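Local coordinates for protein isomaltodextranase (Arthrobacter globiformis, PDB 5AWO) that hydrolyses alpha-1,6-glucosidic linkages in dextran-type polysaccharides, removing successive isomaltose units from the non-reducing ends of the chains, at residues A[298-303]-A[374-379]; A[329-334]-A[458-463]; A[361-366]-A[440-445]; A[397-402]-A[474-479]; A[434-439]-A[463-468]. All coordinates share one frame; numbering follows the deposited sequence.

Contact 1 (A[298-303]-A[374-379]); sequences GFTGWS and GKPLYR
The C-terminal part of helix 295-302 comes up against strand 375-378, with the CA of Thr-300 5.8 Å from the CA of Pro-376. The hub is Ser-303, whose OG sits in the crowded position between backbone N and carbonyl carbon (chi1 62°). Ser-303 OG donates to Thr-300 O at 2.8 Å, back to the carbonyl three residues earlier, and accepts from Tyr-378 OH at 2.9 Å. A helix of the catalytic TIM-barrel domain is thus tied to the antiparallel sheet of the C-terminal domain. An alanine at Ser-303 would remove OG and both its bonds, and would probably leave the buried Tyr-378 hydroxyl poorly fixed. Pro-376, compact and without an N-H to satisfy, wedges beside the serine: Pro-376 CD lies a tight 3.4 Å from Ser-303 CB. Pro-376 CG meets Thr-300 CG2 at 3.8 Å, while Thr-300 OG1 turns back to Phe-296 O. Lys-375 NZ gives Ser-303 O only a weak bond of 3.4 Å, having Asn-306 and Ala-481 O as further partners.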
# COMPACT_ATOMS: atom_id res chain seq x y z
N GLY A 298 -9.28 1.69 8.85
CA GLY A 298 -8.90 1.99 7.48
C GLY A 298 -8.16 0.86 6.78
O GLY A 298 -8.40 0.58 5.59
N PHE A 299 -7.21 0.23 7.46
CA PHE A 299 -6.52 -0.91 6.88
C PHE A 299 -7.55 -2.00 6.61
O PHE A 299 -7.54 -2.63 5.53
CB PHE A 299 -5.47 -1.48 7.84
CG PHE A 299 -4.16 -0.72 7.90
CD1 PHE A 299 -3.48 -0.31 6.76
CD2 PHE A 299 -3.56 -0.48 9.13
CE1 PHE A 299 -2.24 0.32 6.84
CE2 PHE A 299 -2.34 0.15 9.22
CZ PHE A 299 -1.68 0.55 8.07
N THR A 300 -8.43 -2.28 7.58
CA THR A 300 -9.44 -3.33 7.41
C THR A 300 -10.36 -3.01 6.22
O THR A 300 -10.65 -3.86 5.37
CB THR A 300 -10.24 -3.51 8.70
OG1 THR A 300 -9.35 -3.92 9.74
CG2 THR A 300 -11.34 -4.54 8.55
N GLY A 301 -10.82 -1.78 6.16
CA GLY A 301 -11.78 -1.32 5.16
C GLY A 301 -11.28 -1.22 3.74
O GLY A 301 -12.07 -1.41 2.81
N TRP A 302 -9.97 -0.97 3.57
CA TRP A 302 -9.37 -0.85 2.24
C TRP A 302 -8.60 -2.11 1.87
O TRP A 302 -8.00 -2.16 0.80
CB TRP A 302 -8.47 0.40 2.18
CG TRP A 302 -9.27 1.64 1.95
CD1 TRP A 302 -9.43 2.70 2.79
CD2 TRP A 302 -10.02 1.95 0.77
NE1 TRP A 302 -10.22 3.65 2.20
CE2 TRP A 302 -10.60 3.21 0.96
CE3 TRP A 302 -10.24 1.27 -0.45
CZ2 TRP A 302 -11.42 3.80 -0.00
CZ3 TRP A 302 -11.02 1.86 -1.39
CH2 TRP A 302 -11.61 3.11 -1.19
N SER A 303 -8.65 -3.16 2.71
CA SER A 303 -7.86 -4.35 2.48
C SER A 303 -8.16 -5.08 1.17
O SER A 303 -7.29 -5.74 0.64
CB SER A 303 -7.96 -5.32 3.65
OG SER A 303 -9.27 -5.80 3.86
N GLY A 374 -0.95 -8.52 4.90
CA GLY A 374 -2.06 -9.24 5.53
C GLY A 374 -3.40 -8.70 5.10
O GLY A 374 -3.50 -7.57 4.59
N LYS A 375 -4.40 -9.55 5.28
CA LYS A 375 -5.79 -9.15 5.26
C LYS A 375 -6.38 -9.40 6.64
O LYS A 375 -5.97 -10.32 7.34
CB LYS A 375 -6.60 -9.91 4.19
CG LYS A 375 -6.53 -9.24 2.81
CD LYS A 375 -7.25 -10.03 1.71
CE LYS A 375 -7.50 -9.23 0.44
NZ LYS A 375 -6.26 -8.83 -0.24
N PRO A 376 -7.38 -8.59 7.02
CA PRO A 376 -8.18 -8.93 8.20
C PRO A 376 -8.92 -10.22 7.90
O PRO A 376 -9.14 -10.53 6.71
CB PRO A 376 -9.17 -7.77 8.30
CG PRO A 376 -9.37 -7.37 6.86
CD PRO A 376 -8.02 -7.55 6.21
N LEU A 377 -9.33 -10.97 8.91
CA LEU A 377 -10.16 -12.13 8.62
C LEU A 377 -11.50 -11.67 8.02
O LEU A 377 -12.24 -10.94 8.64
CB LEU A 377 -10.41 -12.94 9.88
CG LEU A 377 -11.11 -14.29 9.70
CD1 LEU A 377 -10.27 -15.24 8.86
CD2 LEU A 377 -11.42 -14.88 11.07
N TYR A 378 -11.80 -12.11 6.80
CA TYR A 378 -13.09 -11.79 6.19
C TYR A 378 -14.19 -12.65 6.79
O TYR A 378 -13.97 -13.86 6.99
CB TYR A 378 -13.04 -11.93 4.66
CG TYR A 378 -12.51 -10.68 3.98
CD1 TYR A 378 -11.26 -10.16 4.29
CD2 TYR A 378 -13.29 -9.98 3.07
CE1 TYR A 378 -10.78 -9.02 3.67
CE2 TYR A 378 -12.82 -8.82 2.46
CZ TYR A 378 -11.56 -8.34 2.78
OH TYR A 378 -11.11 -7.18 2.17
N ARG A 379 -15.30 -12.01 7.12
CA ARG A 379 -16.46 -12.62 7.77
C ARG A 379 -17.67 -12.64 6.82
O ARG A 379 -18.58 -13.46 6.98
CB ARG A 379 -16.75 -11.93 9.11
CG ARG A 379 -15.55 -12.02 10.05
CD ARG A 379 -15.81 -11.56 11.47
NE ARG A 379 -15.95 -10.11 11.61
CZ ARG A 379 -15.91 -9.45 12.76
NH1 ARG A 379 -15.71 -10.09 13.91
NH2 ARG A 379 -16.03 -8.12 12.76

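Contact 2 (A[329-334]-A[458-463]); sequences RKTMMN and HASAIF
Ser-460 OG fits between Thr-331 and Asn-334, two side chains one helical turn apart, and a small hydroxyl that can both give and take suits that slot. Ser-460 OG donates to Thr-331 OG1 at 2.8 Å and accepts from Asn-334 ND2 at 2.9 Å, fairly straight (157°) and close to the plane of the Asn-334 amide. Thr-331 OG1 passes the chain of bonds on, donating to His-458 O at 2.7 Å in the carbonyl plane, on a lone pair; Glu-327 O lies near as a second, competing acceptor. A valine at Thr-331 has no hydroxyl; Ser-460 OG and His-458 O would lose a partner each, which would probably loosen the helix on the strand. Asn-334 OD1 rests 3.5 Å from Ile-462 CG2 and accepts from Trp-440 NE1. The axes of segments 329-334 and 460-463 approach to 8.2 Å and run at 45° to each other, so helix 326-339 of the barrel domain meets strand 460-466 of the C-terminal beta sandwich. Water 1 accepts from Ser-460 N, and water 2 donates to Ser-460 O at 2.9 Å. Hydroxyls, amide and waters together imply an interface fixed by directional bonds, with Ile-462 adding a modest apolar edge.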
# COMPACT_ATOMS: atom_id res chain seq x y z
N ARG A 329 2.96 0.46 22.11
CA ARG A 329 3.99 0.68 21.09
C ARG A 329 4.15 -0.57 20.24
O ARG A 329 4.22 -0.48 19.00
CB ARG A 329 5.32 1.07 21.71
CG ARG A 329 5.36 2.48 22.25
CD ARG A 329 6.68 2.79 22.98
NE ARG A 329 6.54 2.76 24.43
CZ ARG A 329 5.92 3.69 25.15
NH1 ARG A 329 5.82 3.56 26.48
NH2 ARG A 329 5.35 4.74 24.57
N LYS A 330 4.18 -1.75 20.85
CA LYS A 330 4.27 -2.97 20.07
C LYS A 330 3.04 -3.15 19.18
O LYS A 330 3.16 -3.57 18.01
CB LYS A 330 4.45 -4.20 20.97
CG LYS A 330 5.85 -4.31 21.59
CD LYS A 330 6.04 -5.50 22.51
CE LYS A 330 5.20 -5.44 23.75
NZ LYS A 330 5.58 -6.60 24.62
N THR A 331 1.87 -2.82 19.68
CA THR A 331 0.65 -2.89 18.87
C THR A 331 0.66 -1.98 17.65
O THR A 331 0.27 -2.39 16.57
CB THR A 331 -0.58 -2.66 19.76
OG1 THR A 331 -0.68 -3.78 20.67
CG2 THR A 331 -1.85 -2.52 18.93
N MET A 332 1.11 -0.75 17.84
CA MET A 332 1.32 0.19 16.73
C MET A 332 2.15 -0.47 15.62
O MET A 332 1.76 -0.50 14.45
CB MET A 332 2.02 1.45 17.29
CG MET A 332 2.45 2.46 16.25
SD MET A 332 3.65 3.62 16.91
CE MET A 332 5.05 2.55 17.05
N MET A 333 3.33 -0.97 16.01
CA MET A 333 4.25 -1.54 15.03
C MET A 333 3.64 -2.79 14.40
O MET A 333 3.65 -2.97 13.18
CB MET A 333 5.56 -1.88 15.70
CG MET A 333 6.63 -2.45 14.79
SD MET A 333 7.17 -1.22 13.57
CE MET A 333 8.45 -2.13 12.70
N ASN A 334 3.02 -3.64 15.21
CA ASN A 334 2.46 -4.89 14.71
C ASN A 334 1.33 -4.65 13.69
O ASN A 334 1.19 -5.40 12.70
CB ASN A 334 1.92 -5.74 15.86
CG ASN A 334 3.00 -6.38 16.70
OD1 ASN A 334 4.16 -6.50 16.29
ND2 ASN A 334 2.63 -6.80 17.92
N HIS A 458 -5.28 -3.40 24.74
CA HIS A 458 -4.38 -2.71 23.79
C HIS A 458 -3.15 -3.54 23.42
O HIS A 458 -2.30 -3.02 22.68
CB HIS A 458 -3.91 -1.35 24.32
CG HIS A 458 -5.02 -0.37 24.53
ND1 HIS A 458 -4.77 0.94 24.90
CD2 HIS A 458 -6.36 -0.49 24.44
CE1 HIS A 458 -5.91 1.58 25.01
NE2 HIS A 458 -6.89 0.75 24.72
N ALA A 459 -3.04 -4.79 23.88
CA ALA A 459 -1.88 -5.62 23.55
C ALA A 459 -2.13 -6.43 22.28
O ALA A 459 -3.28 -6.57 21.85
CB ALA A 459 -1.59 -6.57 24.69
N SER A 460 -1.05 -7.00 21.76
CA SER A 460 -1.13 -7.77 20.54
C SER A 460 -0.04 -8.84 20.55
O SER A 460 0.84 -8.84 21.43
CB SER A 460 -0.99 -6.85 19.33
OG SER A 460 0.23 -6.14 19.37
N ALA A 461 -0.11 -9.72 19.56
CA ALA A 461 0.89 -10.74 19.35
C ALA A 461 1.06 -10.95 17.85
O ALA A 461 0.09 -10.80 17.10
CB ALA A 461 0.50 -12.03 20.01
N ILE A 462 2.28 -11.26 17.43
CA ILE A 462 2.54 -11.52 16.02
C ILE A 462 3.45 -12.74 15.90
O ILE A 462 4.40 -12.93 16.69
CB ILE A 462 3.09 -10.26 15.30
CG1 ILE A 462 3.01 -10.36 13.79
CG2 ILE A 462 4.48 -9.90 15.76
CD1 ILE A 462 3.25 -9.05 13.06
N PHE A 463 3.11 -13.57 14.91
CA PHE A 463 3.70 -14.90 14.77
C PHE A 463 4.17 -15.11 13.34
O PHE A 463 3.54 -14.64 12.38
CB PHE A 463 2.67 -15.99 15.09
CG PHE A 463 2.04 -15.89 16.44
CD1 PHE A 463 2.62 -16.52 17.55
CD2 PHE A 463 0.88 -15.15 16.62
CE1 PHE A 463 2.05 -16.42 18.80
CE2 PHE A 463 0.31 -15.05 17.87
CZ PHE A 463 0.89 -15.70 18.95
O HOH W 1 1.37 -5.55 22.63
O HOH W 2 3.32 -7.34 21.03

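Contact 3 (A[361-366]-A[440-445]); sequences NKEVLQ and WEHRNL
One face of the Trp-440 indole carries the side chain of Asn-361, its amide standing almost upright on the ring (planes 85° apart) with Asn-361 ND2 3.3 Å from Trp-440 CE3. Asn-361 CB adds a CH-pi contact over the six-membered ring of Trp-440, 4.2 Å from its centroid. From the same side Val-364 CG2 makes an off-centre CH-pi contact, 4.1 Å from the centroid of the five-membered ring of Trp-440. The His-442 imidazole is instead met at its edge: Asn-361 OD1 is 3.3 Å from His-442 CE1, tip to tip, and Glu-363 OE2 accepts from His-442 ND1 at 2.7 Å. That bond is nearly straight (167°), lies in the ring plane and uses the anti lone pair of the carboxylate. The negative charge of Glu-363 would probably raise the imidazole's pKa, though Arg-437, bridged to OE1 of the same carboxylate, shares that charge. Asparagine suits position 361 because its two amide ends do different work. ND2, above the indole, donates to Leu-439 O, while Asn-361 OD1 accepts from Val-364 N at 3.2 Å and, weakly, from Glu-363 N. Asn-361 is therefore a classic N-cap of helix 362-370, set against a turn of the C-terminal beta sandwich in which His-442 and Arg-443 face Asp-438 as a G1 beta bulge.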
# COMPACT_ATOMS: atom_id res chain seq x y z
N ASN A 361 13.09 -4.82 15.95
CA ASN A 361 12.98 -6.26 16.14
C ASN A 361 13.17 -6.94 14.78
O ASN A 361 12.35 -6.82 13.88
CB ASN A 361 11.61 -6.60 16.75
CG ASN A 361 11.36 -8.08 16.93
OD1 ASN A 361 11.84 -8.92 16.17
ND2 ASN A 361 10.56 -8.41 17.90
N LYS A 362 14.30 -7.63 14.64
CA LYS A 362 14.68 -8.20 13.35
C LYS A 362 13.66 -9.19 12.83
O LYS A 362 13.45 -9.26 11.61
CB LYS A 362 16.09 -8.83 13.44
CG LYS A 362 17.21 -7.79 13.57
CD LYS A 362 18.48 -8.40 14.17
CE LYS A 362 19.50 -7.35 14.62
NZ LYS A 362 19.38 -6.81 16.02
N GLU A 363 13.01 -9.96 13.71
CA GLU A 363 12.06 -10.95 13.26
C GLU A 363 10.76 -10.32 12.75
O GLU A 363 10.16 -10.78 11.80
CB GLU A 363 11.75 -11.97 14.36
CG GLU A 363 12.98 -12.68 14.87
CD GLU A 363 12.62 -14.01 15.50
OE1 GLU A 363 12.14 -14.90 14.78
OE2 GLU A 363 12.81 -14.16 16.73
N VAL A 364 10.31 -9.26 13.42
CA VAL A 364 9.15 -8.49 12.97
C VAL A 364 9.49 -7.80 11.66
O VAL A 364 8.71 -7.88 10.70
CB VAL A 364 8.68 -7.52 14.07
CG1 VAL A 364 7.61 -6.58 13.55
CG2 VAL A 364 8.15 -8.28 15.29
N LEU A 365 10.67 -7.19 11.58
CA LEU A 365 11.10 -6.57 10.33
C LEU A 365 11.18 -7.59 9.19
O LEU A 365 10.88 -7.25 8.03
CB LEU A 365 12.43 -5.84 10.46
CG LEU A 365 12.38 -4.57 11.33
CD1 LEU A 365 13.80 -4.05 11.56
CD2 LEU A 365 11.49 -3.51 10.71
N GLN A 366 11.58 -8.82 9.50
CA GLN A 366 11.73 -9.81 8.46
C GLN A 366 10.42 -10.03 7.74
O GLN A 366 10.42 -10.29 6.54
CB GLN A 366 12.29 -11.11 9.01
CG GLN A 366 12.79 -12.05 7.93
CD GLN A 366 14.01 -11.51 7.23
OE1 GLN A 366 14.96 -11.09 7.88
NE2 GLN A 366 13.99 -11.49 5.89
N TRP A 440 7.83 -11.57 19.34
CA TRP A 440 8.27 -10.66 20.42
C TRP A 440 8.86 -11.43 21.59
O TRP A 440 9.78 -10.94 22.24
CB TRP A 440 7.12 -9.73 20.88
CG TRP A 440 6.88 -8.63 19.91
CD1 TRP A 440 5.89 -8.57 18.99
CD2 TRP A 440 7.68 -7.45 19.72
NE1 TRP A 440 6.00 -7.42 18.24
CE2 TRP A 440 7.10 -6.72 18.67
CE3 TRP A 440 8.83 -6.95 20.34
CZ2 TRP A 440 7.64 -5.51 18.23
CZ3 TRP A 440 9.36 -5.76 19.89
CH2 TRP A 440 8.78 -5.06 18.85
N GLU A 441 8.35 -12.64 21.85
CA GLU A 441 9.02 -13.55 22.81
C GLU A 441 10.28 -14.15 22.19
O GLU A 441 11.16 -14.62 22.91
CB GLU A 441 8.08 -14.65 23.28
CG GLU A 441 6.88 -14.16 24.08
CD GLU A 441 6.03 -15.29 24.65
OE1 GLU A 441 6.28 -16.46 24.34
OE2 GLU A 441 5.07 -15.03 25.42
N HIS A 442 10.38 -14.15 20.86
CA HIS A 442 11.46 -14.84 20.16
C HIS A 442 11.47 -16.31 20.62
O HIS A 442 12.50 -16.82 21.05
CB HIS A 442 12.81 -14.16 20.34
CG HIS A 442 12.79 -12.71 19.98
ND1 HIS A 442 12.78 -12.28 18.68
CD2 HIS A 442 12.73 -11.61 20.75
CE1 HIS A 442 12.76 -10.96 18.66
NE2 HIS A 442 12.72 -10.53 19.90
N ARG A 443 10.33 -16.98 20.47
CA ARG A 443 10.10 -18.30 21.06
C ARG A 443 9.42 -19.22 20.05
O ARG A 443 8.40 -18.87 19.47
CB ARG A 443 9.20 -18.17 22.29
CG ARG A 443 8.86 -19.51 22.94
CD ARG A 443 7.94 -19.41 24.15
NE ARG A 443 8.63 -18.86 25.33
CZ ARG A 443 9.42 -19.56 26.15
NH1 ARG A 443 9.63 -20.87 25.97
NH2 ARG A 443 9.99 -18.94 27.17
N ASN A 444 9.98 -20.41 19.87
CA ASN A 444 9.39 -21.43 19.04
C ASN A 444 8.35 -22.13 19.88
O ASN A 444 8.68 -22.67 20.95
CB ASN A 444 10.51 -22.40 18.66
CG ASN A 444 10.07 -23.48 17.69
OD1 ASN A 444 8.89 -23.62 17.35
ND2 ASN A 444 11.05 -24.30 17.27
N LEU A 445 7.10 -22.14 19.43
CA LEU A 445 6.01 -22.81 20.12
C LEU A 445 5.75 -24.20 19.52
O LEU A 445 4.86 -24.90 20.01
CB LEU A 445 4.70 -21.99 20.03
CG LEU A 445 4.69 -20.56 20.57
CD1 LEU A 445 3.28 -20.00 20.56
CD2 LEU A 445 5.24 -20.48 21.98

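Contact 4 (A[397-402]-A[474-479]); sequences AGQLPD and TRYPAA
With CG anti to the backbone N (chi1 -168°) and an extended chain beyond it, Gln-399 reaches straight across to the other segment, while Tyr-476, its CG beside its own backbone N (chi1 -58°), swings its ring back toward residues 399 to 402. The two side chains cross at about a right angle. Gln-399 NE2 donates to Arg-475 O at 2.9 Å with an almost linear N-H (177°), and also has Gly-403 O as a partner. At the other end of the amide, Gln-399 OE1 nestles 3.2 Å from Tyr-476 CA and 3.3 Å from Pro-477 CD. Water 3 donates to Gln-399 OE1 at 2.8 Å and to Pro-477 O, completing a second, indirect tie. Glutamine is apt here: long enough to span the gap and able to donate and accept at once. Tyr-476 adds reach with a rigid ring, its hydroxyl OH donating to Pro-401 O at 2.7 Å, with that oxygen near the ring plane. Strand 395-399 belongs to the sheet of the C-terminal beta sandwich and strand 473-477 to the carbohydrate-binding module, whose strand 515-522 packs on Tyr-476 through Phe-518 and Val-520 and bonds to the backbone of Pro-401 through Gln-521.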
# COMPACT_ATOMS: atom_id res chain seq x y z
N ALA A 397 -3.94 -11.94 8.83
CA ALA A 397 -2.97 -12.92 8.33
C ALA A 397 -2.62 -12.61 6.89
O ALA A 397 -3.44 -12.11 6.13
CB ALA A 397 -3.51 -14.34 8.41
N GLY A 398 -1.37 -12.89 6.55
CA GLY A 398 -0.94 -12.83 5.17
C GLY A 398 0.11 -13.88 4.91
O GLY A 398 0.80 -14.33 5.82
N GLN A 399 0.26 -14.23 3.62
CA GLN A 399 1.17 -15.27 3.22
C GLN A 399 2.35 -14.70 2.51
O GLN A 399 2.22 -13.78 1.69
CB GLN A 399 0.46 -16.25 2.29
CG GLN A 399 1.25 -17.52 2.05
CD GLN A 399 0.40 -18.61 1.42
OE1 GLN A 399 -0.64 -18.36 0.77
NE2 GLN A 399 0.81 -19.86 1.66
N LEU A 400 3.52 -15.24 2.81
CA LEU A 400 4.73 -14.87 2.15
C LEU A 400 4.94 -15.73 0.89
O LEU A 400 4.38 -16.82 0.80
CB LEU A 400 5.94 -15.02 3.09
CG LEU A 400 6.09 -14.10 4.33
CD1 LEU A 400 5.95 -12.66 3.90
CD2 LEU A 400 5.11 -14.41 5.43
N PRO A 401 5.80 -15.24 -0.01
CA PRO A 401 6.06 -16.01 -1.24
C PRO A 401 6.53 -17.43 -1.01
O PRO A 401 6.15 -18.32 -1.78
CB PRO A 401 7.09 -15.15 -1.95
CG PRO A 401 6.77 -13.74 -1.52
CD PRO A 401 6.44 -13.92 -0.05
N ASP A 402 7.29 -17.68 0.06
CA ASP A 402 7.74 -19.05 0.36
C ASP A 402 6.68 -19.95 1.00
O ASP A 402 6.97 -21.11 1.37
CB ASP A 402 9.05 -19.04 1.18
CG ASP A 402 8.86 -18.60 2.62
OD1 ASP A 402 7.71 -18.37 3.05
OD2 ASP A 402 9.88 -18.50 3.32
N THR A 474 3.06 -26.51 -1.68
CA THR A 474 2.75 -25.23 -1.03
C THR A 474 1.36 -24.77 -1.45
O THR A 474 1.12 -24.54 -2.64
CB THR A 474 3.77 -24.17 -1.44
OG1 THR A 474 5.10 -24.69 -1.30
CG2 THR A 474 3.61 -22.91 -0.58
N ARG A 475 0.46 -24.61 -0.47
CA ARG A 475 -0.89 -24.09 -0.73
C ARG A 475 -0.99 -22.57 -0.45
O ARG A 475 -0.62 -22.12 0.63
CB ARG A 475 -1.94 -24.82 0.11
CG ARG A 475 -3.37 -24.33 -0.11
CD ARG A 475 -4.40 -25.02 0.72
NE ARG A 475 -4.52 -26.44 0.36
CZ ARG A 475 -5.38 -27.29 0.92
NH1 ARG A 475 -6.21 -26.91 1.89
NH2 ARG A 475 -5.38 -28.57 0.51
N TYR A 476 -1.57 -21.86 -1.41
CA TYR A 476 -1.88 -20.43 -1.34
C TYR A 476 -3.39 -20.22 -1.41
O TYR A 476 -3.98 -20.29 -2.48
CB TYR A 476 -1.22 -19.69 -2.49
CG TYR A 476 0.27 -19.85 -2.51
CD1 TYR A 476 0.85 -20.99 -3.07
CD2 TYR A 476 1.11 -18.90 -1.93
CE1 TYR A 476 2.23 -21.13 -3.10
CE2 TYR A 476 2.48 -19.04 -1.95
CZ TYR A 476 3.05 -20.17 -2.51
OH TYR A 476 4.42 -20.28 -2.52
N PRO A 477 -4.04 -19.94 -0.26
CA PRO A 477 -5.46 -19.64 -0.24
C PRO A 477 -5.82 -18.34 -0.98
O PRO A 477 -5.18 -17.32 -0.78
CB PRO A 477 -5.77 -19.50 1.25
CG PRO A 477 -4.73 -20.35 1.90
CD PRO A 477 -3.51 -20.05 1.12
N ALA A 478 -6.83 -18.39 -1.84
CA ALA A 478 -7.17 -17.22 -2.65
C ALA A 478 -7.75 -16.09 -1.80
O ALA A 478 -7.58 -14.91 -2.14
CB ALA A 478 -8.16 -17.61 -3.75
N ALA A 479 -8.41 -16.44 -0.70
CA ALA A 479 -9.07 -15.45 0.16
C ALA A 479 -8.07 -14.55 0.89
O ALA A 479 -8.49 -13.52 1.42
CB ALA A 479 -10.01 -16.11 1.15
O HOH W 3 -2.41 -16.71 -0.57

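Contact 5 (A[434-439]-A[463-468]); sequences GNVRDL and FRVTPP
Strands 434-438 and 460-466 run antiparallel as neighbours in the C-terminal beta sandwich characteristic of alpha-galactosidase relatives, and, as in any strand, side chains alternate between two faces. On the largely apolar side Val-436 and Phe-463 cross obliquely, with Val-436 CG1 3.5 Å from Phe-463 CD1. The ring reaches on past Asp-438, where Asp-438 CB is 4.0 Å from Phe-463 CE1 and the carboxylate takes the N-H groups of Trp-440 and Glu-441. Val-436 and Val-465 face each other as a non-hydrogen-bonded pair, their CG2 atoms 4.3 Å apart. Branched and aromatic residues suit this side, which Phe-424, Val-407 and Leu-409 continue. On the opposite side stand Asn-435, Arg-437, Arg-464 and Thr-466. The two arginines, a hydrogen-bonded pair in the backbone, lead apart: Arg-437 is extended to NE, toward Glu-363, whereas Arg-464 bends at chi2 and chi3 to pair with Asp-370. Three of the four backbone bonds lie in the carbonyl plane, as with Arg-437 N to Arg-464 O at 2.9 Å; Asn-435 N comes to Thr-466 O at 2.8 Å from well above that plane. A beta carbon on Gly-434 would fall 2.9 Å from Val-465 CG1, a clash that glycine avoids. Asn-435 ND2 donates to Asn-444 OD1. Water 4 sits within hydrogen-bonding distance of Arg-464 O, of Asn-435 OD1 (2.7 Å) and of Thr-466 OG1 (2.8 Å).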
# COMPACT_ATOMS: atom_id res chain seq x y z
N GLY A 434 1.20 -25.78 11.13
CA GLY A 434 2.47 -25.14 10.91
C GLY A 434 3.24 -24.90 12.18
O GLY A 434 2.66 -24.91 13.26
N ASN A 435 4.55 -24.75 12.03
CA ASN A 435 5.41 -24.34 13.13
C ASN A 435 5.05 -22.88 13.46
O ASN A 435 4.90 -22.06 12.54
CB ASN A 435 6.87 -24.42 12.75
CG ASN A 435 7.78 -23.82 13.80
OD1 ASN A 435 8.08 -22.60 13.77
ND2 ASN A 435 8.20 -24.64 14.76
N VAL A 436 4.94 -22.58 14.76
CA VAL A 436 4.52 -21.23 15.20
C VAL A 436 5.64 -20.62 16.02
O VAL A 436 6.14 -21.26 16.97
CB VAL A 436 3.21 -21.28 16.00
CG1 VAL A 436 2.79 -19.88 16.45
CG2 VAL A 436 2.11 -21.91 15.18
N ARG A 437 6.06 -19.41 15.65
CA ARG A 437 7.06 -18.68 16.41
C ARG A 437 6.47 -17.32 16.82
O ARG A 437 5.99 -16.57 15.96
CB ARG A 437 8.31 -18.48 15.56
CG ARG A 437 9.45 -17.87 16.29
CD ARG A 437 10.76 -17.92 15.51
NE ARG A 437 11.75 -17.13 16.19
CZ ARG A 437 12.52 -17.58 17.19
NH1 ARG A 437 12.48 -18.87 17.53
NH2 ARG A 437 13.37 -16.77 17.79
N ASP A 438 6.52 -17.03 18.12
CA ASP A 438 6.12 -15.72 18.69
C ASP A 438 7.30 -14.76 18.52
O ASP A 438 8.40 -14.99 19.01
CB ASP A 438 5.75 -15.92 20.16
CG ASP A 438 5.29 -14.65 20.84
OD1 ASP A 438 5.85 -13.60 20.53
OD2 ASP A 438 4.39 -14.74 21.69
N LEU A 439 7.09 -13.69 17.73
CA LEU A 439 8.19 -12.86 17.29
C LEU A 439 8.61 -11.77 18.28
O LEU A 439 9.65 -11.18 18.10
CB LEU A 439 7.89 -12.20 15.94
CG LEU A 439 7.49 -13.17 14.84
CD1 LEU A 439 7.30 -12.46 13.54
CD2 LEU A 439 8.50 -14.30 14.67
N PHE A 463 3.11 -13.57 14.91
CA PHE A 463 3.70 -14.90 14.77
C PHE A 463 4.17 -15.11 13.34
O PHE A 463 3.54 -14.64 12.38
CB PHE A 463 2.67 -15.99 15.09
CG PHE A 463 2.04 -15.89 16.44
CD1 PHE A 463 2.62 -16.52 17.55
CD2 PHE A 463 0.88 -15.15 16.62
CE1 PHE A 463 2.05 -16.42 18.80
CE2 PHE A 463 0.31 -15.05 17.87
CZ PHE A 463 0.89 -15.70 18.95
N ARG A 464 5.29 -15.83 13.19
CA ARG A 464 5.62 -16.46 11.90
C ARG A 464 5.09 -17.88 11.99
O ARG A 464 5.46 -18.61 12.92
CB ARG A 464 7.12 -16.46 11.66
CG ARG A 464 7.58 -17.22 10.41
CD ARG A 464 7.30 -16.51 9.10
NE ARG A 464 8.17 -15.37 8.92
CZ ARG A 464 8.70 -14.95 7.77
NH1 ARG A 464 8.42 -15.53 6.63
NH2 ARG A 464 9.47 -13.89 7.77
N VAL A 465 4.25 -18.27 11.03
CA VAL A 465 3.72 -19.61 10.93
C VAL A 465 4.25 -20.27 9.66
O VAL A 465 4.17 -19.73 8.56
CB VAL A 465 2.18 -19.59 10.91
CG1 VAL A 465 1.63 -21.01 10.81
CG2 VAL A 465 1.64 -18.87 12.16
N THR A 466 4.89 -21.43 9.86
CA THR A 466 5.59 -22.11 8.78
C THR A 466 5.03 -23.53 8.59
O THR A 466 5.39 -24.45 9.34
CB THR A 466 7.11 -22.17 9.06
OG1 THR A 466 7.61 -20.86 9.40
CG2 THR A 466 7.89 -22.67 7.85
N PRO A 467 4.13 -23.70 7.62
CA PRO A 467 3.62 -25.03 7.27
C PRO A 467 4.76 -25.95 6.86
O PRO A 467 5.67 -25.51 6.16
CB PRO A 467 2.72 -24.74 6.06
CG PRO A 467 2.23 -23.35 6.31
CD PRO A 467 3.42 -22.65 6.87
N PRO A 468 4.71 -27.21 7.30
CA PRO A 468 5.59 -28.22 6.70
C PRO A 468 5.14 -28.49 5.27
O PRO A 468 3.96 -28.33 4.95
CB PRO A 468 5.40 -29.44 7.60
CG PRO A 468 4.06 -29.30 8.17
CD PRO A 468 3.73 -27.82 8.22
O HOH W 4 7.54 -20.46 12.14

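All five contacts reach the same antiparallel sheet. Contacts 1 and 2 are buried and join it to barrel helices, through hydroxyl relays in both; contact 4, also buried, joins it to the carbohydrate-binding module by a glutamine and a tyrosine that bond to backbone carbonyls. Contacts 3 and 5 are only partly buried. Contact 3 relies on one histidine-carboxylate hydrogen bond and on amide and CH-pi packing against an indole, contact 5 on backbone hydrogen bonds with valine-phenylalanine packing on one face. Contact 5 is the one pairing inside the sheet, and shares Phe-463 with contact 2. Contact 3 touches contact 2 through a hydrogen bond and contact 5 through a salt bridge. Contacts 1 and 4 meet where strand 375-378 pairs with strand 395-399.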